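Local coordinates for peptide chain release factor RF2 (Thermus thermophilus, PDB 2IHR), which directs the termination of translation at the stop codons UGA and UAA, its GGQ motif acting in peptide release at the peptidyl-transferase centre, at residues Tyr177-Val190 with Arg201-Glu213. Sequence-based numbering, arbitrary orientation.
Sequences YGLLSPEAGVHRLV and RHTSFAGVEVIPE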
# COMPACT_ATOMS: atom_id res chain seq x y z
N TYR A 177 -0.41 -2.19 -3.16
CA TYR A 177 0.18 -0.90 -2.86
C TYR A 177 -0.76 0.03 -2.09
O TYR A 177 -0.46 0.49 -0.98
CB TYR A 177 0.58 -0.19 -4.13
CG TYR A 177 1.20 1.13 -3.78
CD1 TYR A 177 2.32 1.18 -2.96
CD2 TYR A 177 0.61 2.34 -4.17
CE1 TYR A 177 2.82 2.39 -2.49
CE2 TYR A 177 1.11 3.56 -3.70
CZ TYR A 177 2.21 3.57 -2.86
OH TYR A 177 2.67 4.73 -2.31
N GLY A 178 -1.89 0.34 -2.71
CA GLY A 178 -2.86 1.21 -2.06
C GLY A 178 -3.16 0.91 -0.59
O GLY A 178 -3.02 1.78 0.27
N LEU A 179 -3.59 -0.32 -0.31
CA LEU A 179 -3.90 -0.76 1.05
C LEU A 179 -2.72 -0.63 1.99
O LEU A 179 -2.86 -0.11 3.08
CB LEU A 179 -4.35 -2.22 1.06
CG LEU A 179 -5.65 -2.45 0.29
CD1 LEU A 179 -5.96 -3.94 0.26
CD2 LEU A 179 -6.78 -1.67 0.94
N LEU A 180 -1.56 -1.13 1.57
CA LEU A 180 -0.37 -1.10 2.37
C LEU A 180 0.28 0.29 2.46
O LEU A 180 1.09 0.56 3.37
CB LEU A 180 0.65 -2.08 1.80
CG LEU A 180 0.36 -3.51 2.18
CD1 LEU A 180 1.33 -4.54 1.55
CD2 LEU A 180 0.40 -3.54 3.72
N SER A 181 -0.08 1.15 1.52
CA SER A 181 0.52 2.46 1.45
C SER A 181 0.48 3.34 2.72
O SER A 181 1.47 3.98 3.05
CB SER A 181 -0.01 3.20 0.19
OG SER A 181 -1.35 3.67 0.29
N PRO A 182 -0.62 3.33 3.49
CA PRO A 182 -0.67 4.16 4.69
C PRO A 182 0.09 3.58 5.86
O PRO A 182 -0.01 4.07 7.00
CB PRO A 182 -2.15 4.24 4.97
CG PRO A 182 -2.62 2.85 4.60
CD PRO A 182 -1.91 2.64 3.28
N GLU A 183 0.84 2.53 5.60
CA GLU A 183 1.59 1.86 6.63
C GLU A 183 3.04 2.31 6.65
O GLU A 183 3.80 2.05 7.59
CB GLU A 183 1.51 0.34 6.37
CG GLU A 183 0.14 -0.25 6.61
CD GLU A 183 -0.28 -0.21 8.09
OE1 GLU A 183 0.40 -0.88 8.92
OE2 GLU A 183 -1.28 0.49 8.40
N ALA A 184 3.45 2.96 5.56
CA ALA A 184 4.81 3.46 5.48
C ALA A 184 5.02 4.48 6.63
O ALA A 184 4.20 5.36 6.87
CB ALA A 184 4.99 4.09 4.16
N GLY A 185 6.10 4.34 7.36
CA GLY A 185 6.35 5.25 8.46
C GLY A 185 7.15 4.55 9.52
O GLY A 185 7.67 3.44 9.28
N VAL A 186 7.25 5.16 10.70
CA VAL A 186 8.00 4.54 11.80
C VAL A 186 7.05 3.85 12.81
O VAL A 186 6.00 4.37 13.17
CB VAL A 186 8.92 5.59 12.51
CG1 VAL A 186 9.71 4.93 13.63
CG2 VAL A 186 9.87 6.18 11.51
N HIS A 187 7.45 2.69 13.28
CA HIS A 187 6.59 1.95 14.17
C HIS A 187 7.28 1.77 15.49
O HIS A 187 8.44 1.32 15.54
CB HIS A 187 6.24 0.59 13.51
CG HIS A 187 5.35 0.72 12.31
ND1 HIS A 187 4.02 0.35 12.32
CD2 HIS A 187 5.59 1.17 11.05
CE1 HIS A 187 3.49 0.54 11.13
NE2 HIS A 187 4.42 1.04 10.34
N ARG A 188 6.59 2.11 16.58
CA ARG A 188 7.21 1.97 17.91
C ARG A 188 6.64 0.84 18.78
O ARG A 188 5.41 0.65 18.88
CB ARG A 188 7.11 3.29 18.66
CG ARG A 188 7.69 3.22 20.02
CD ARG A 188 7.66 4.54 20.69
NE ARG A 188 6.32 4.91 21.11
CZ ARG A 188 6.01 5.20 22.37
NH1 ARG A 188 6.94 5.16 23.30
NH2 ARG A 188 4.76 5.53 22.69
N LEU A 189 7.56 0.11 19.41
CA LEU A 189 7.28 -1.02 20.28
C LEU A 189 7.68 -0.79 21.72
O LEU A 189 8.80 -0.41 22.01
CB LEU A 189 8.02 -2.26 19.76
CG LEU A 189 7.56 -3.70 20.13
CD1 LEU A 189 8.59 -4.33 21.02
CD2 LEU A 189 6.20 -3.72 20.76
N VAL A 190 6.76 -1.03 22.62
CA VAL A 190 7.02 -0.88 24.04
C VAL A 190 6.63 -2.15 24.78
O VAL A 190 5.49 -2.65 24.65
CB VAL A 190 6.21 0.27 24.61
CG1 VAL A 190 6.69 0.59 25.99
CG2 VAL A 190 6.29 1.47 23.67
N ARG A 201 10.97 -2.06 30.88
CA ARG A 201 10.31 -1.77 29.60
C ARG A 201 11.33 -1.20 28.62
O ARG A 201 12.11 -0.31 28.96
CB ARG A 201 9.19 -0.70 29.74
CG ARG A 201 8.34 -0.69 31.01
CD ARG A 201 6.83 -1.06 30.76
NE ARG A 201 6.16 -0.34 29.66
CZ ARG A 201 5.40 0.76 29.79
NH1 ARG A 201 5.21 1.31 30.98
NH2 ARG A 201 4.80 1.29 28.72
N HIS A 202 11.35 -1.73 27.41
CA HIS A 202 12.25 -1.20 26.40
C HIS A 202 11.38 -0.51 25.38
O HIS A 202 10.15 -0.70 25.32
CB HIS A 202 13.05 -2.29 25.70
CG HIS A 202 14.26 -2.74 26.46
ND1 HIS A 202 14.22 -3.06 27.81
CD2 HIS A 202 15.54 -2.97 26.06
CE1 HIS A 202 15.42 -3.47 28.20
NE2 HIS A 202 16.23 -3.43 27.16
N THR A 203 12.01 0.33 24.59
CA THR A 203 11.31 1.04 23.55
C THR A 203 12.15 0.73 22.35
O THR A 203 13.36 0.77 22.43
CB THR A 203 11.27 2.53 23.86
OG1 THR A 203 10.62 2.72 25.14
CG2 THR A 203 10.52 3.26 22.77
N SER A 204 11.49 0.36 21.25
CA SER A 204 12.20 -0.05 20.05
C SER A 204 11.52 0.57 18.87
O SER A 204 10.35 0.99 18.97
CB SER A 204 12.15 -1.56 19.89
OG SER A 204 12.83 -2.21 20.94
N PHE A 205 12.23 0.65 17.75
CA PHE A 205 11.66 1.24 16.55
C PHE A 205 12.13 0.47 15.35
O PHE A 205 13.14 -0.22 15.41
CB PHE A 205 12.14 2.69 16.35
CG PHE A 205 11.70 3.61 17.44
CD1 PHE A 205 12.38 3.64 18.66
CD2 PHE A 205 10.53 4.36 17.30
CE1 PHE A 205 11.90 4.38 19.74
CE2 PHE A 205 10.04 5.10 18.36
CZ PHE A 205 10.73 5.11 19.59
N ALA A 206 11.37 0.60 14.28
CA ALA A 206 11.67 -0.02 12.98
C ALA A 206 10.89 0.86 12.05
O ALA A 206 9.84 1.34 12.43
CB ALA A 206 11.17 -1.46 12.92
N GLY A 207 11.41 1.12 10.86
CA GLY A 207 10.67 1.94 9.90
C GLY A 207 10.19 1.02 8.77
O GLY A 207 10.87 0.03 8.45
N VAL A 208 9.04 1.36 8.17
CA VAL A 208 8.44 0.56 7.09
C VAL A 208 8.24 1.42 5.86
O VAL A 208 7.71 2.51 5.97
CB VAL A 208 7.01 -0.01 7.52
CG1 VAL A 208 6.28 -0.65 6.36
CG2 VAL A 208 7.16 -1.04 8.65
N GLU A 209 8.69 0.94 4.69
CA GLU A 209 8.50 1.65 3.42
C GLU A 209 7.71 0.80 2.44
O GLU A 209 7.84 -0.44 2.41
CB GLU A 209 9.80 2.04 2.75
CG GLU A 209 9.94 3.58 2.55
CD GLU A 209 8.72 4.27 1.90
OE1 GLU A 209 8.60 5.51 2.05
OE2 GLU A 209 7.89 3.62 1.24
N VAL A 210 6.91 1.51 1.65
CA VAL A 210 6.06 0.95 0.62
C VAL A 210 6.02 1.90 -0.58
O VAL A 210 5.70 3.08 -0.44
CB VAL A 210 4.59 0.79 1.14
CG1 VAL A 210 3.79 -0.21 0.26
CG2 VAL A 210 4.60 0.35 2.57
N ILE A 211 6.36 1.37 -1.77
CA ILE A 211 6.33 2.11 -3.04
C ILE A 211 5.65 1.14 -4.03
O ILE A 211 5.63 -0.06 -3.82
CB ILE A 211 7.73 2.41 -3.52
CG1 ILE A 211 8.39 1.10 -3.93
CG2 ILE A 211 8.50 3.22 -2.45
CD1 ILE A 211 9.82 1.22 -4.31
N PRO A 212 5.09 1.64 -5.14
CA PRO A 212 4.47 0.61 -5.99
C PRO A 212 5.31 0.00 -7.12
O PRO A 212 6.12 0.72 -7.73
CB PRO A 212 3.25 1.32 -6.57
CG PRO A 212 3.76 2.72 -6.77
CD PRO A 212 4.64 3.00 -5.51
N GLU A 213 5.10 -1.30 -7.38
CA GLU A 213 5.75 -2.00 -8.50
C GLU A 213 4.89 -1.69 -9.73
O GLU A 213 3.86 -2.33 -9.99
CB GLU A 213 5.80 -3.52 -8.33
CG GLU A 213 5.58 -4.24 -9.68
CD GLU A 213 5.89 -5.72 -9.64
OE1 GLU A 213 4.94 -6.55 -9.54
OE2 GLU A 213 7.11 -6.04 -9.72
O HOH W 1 10.95 -2.31 22.85
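The ring of Y177 has P212 over one face and S181 CB over the opposite one. P212 CD makes a CH-pi contact with it, 3.7 Å from the ring centroid. The backbone carbonyl of V210 lies at the ring edge. CG of Y177 is anti to the backbone N (chi1 -180°), which turns the ring toward P212. The helix end that carries Y177 packs on the part of strand 201-213 that runs on past its antiparallel hairpin pairing with strand 185-190, in the mixed sheet of the release factor. V210 packs beside the ring: its CG1 meets Y177 CD1 at 3.8 Å, and its CG2 lies near L180 O and A184 CB.

Six backbone hydrogen bonds join G185 with V208, H187 with A206, and L189 with S204. On the face of V186, R188 and V190, the aliphatic part of R188 runs beside the F205 ring, with R188 CD 3.3 Å from F205 CZ. The guanidinium and ring planes are 23° apart. V190 CG2 lies over one face of the guanidinium, and R188 NE is hydrogen-bonded to S313 OG. The other face of the hairpin carries H187, L189, S204 and A206 against helix 127-145. There H187 CD2 touches V208 CG2 at 3.6 Å, while H187 ND1 is hydrogen-bonded to Y314 OH. H187 NE2 donates to E183 O at 3.0 Å, with the oxygen in the imidazole plane.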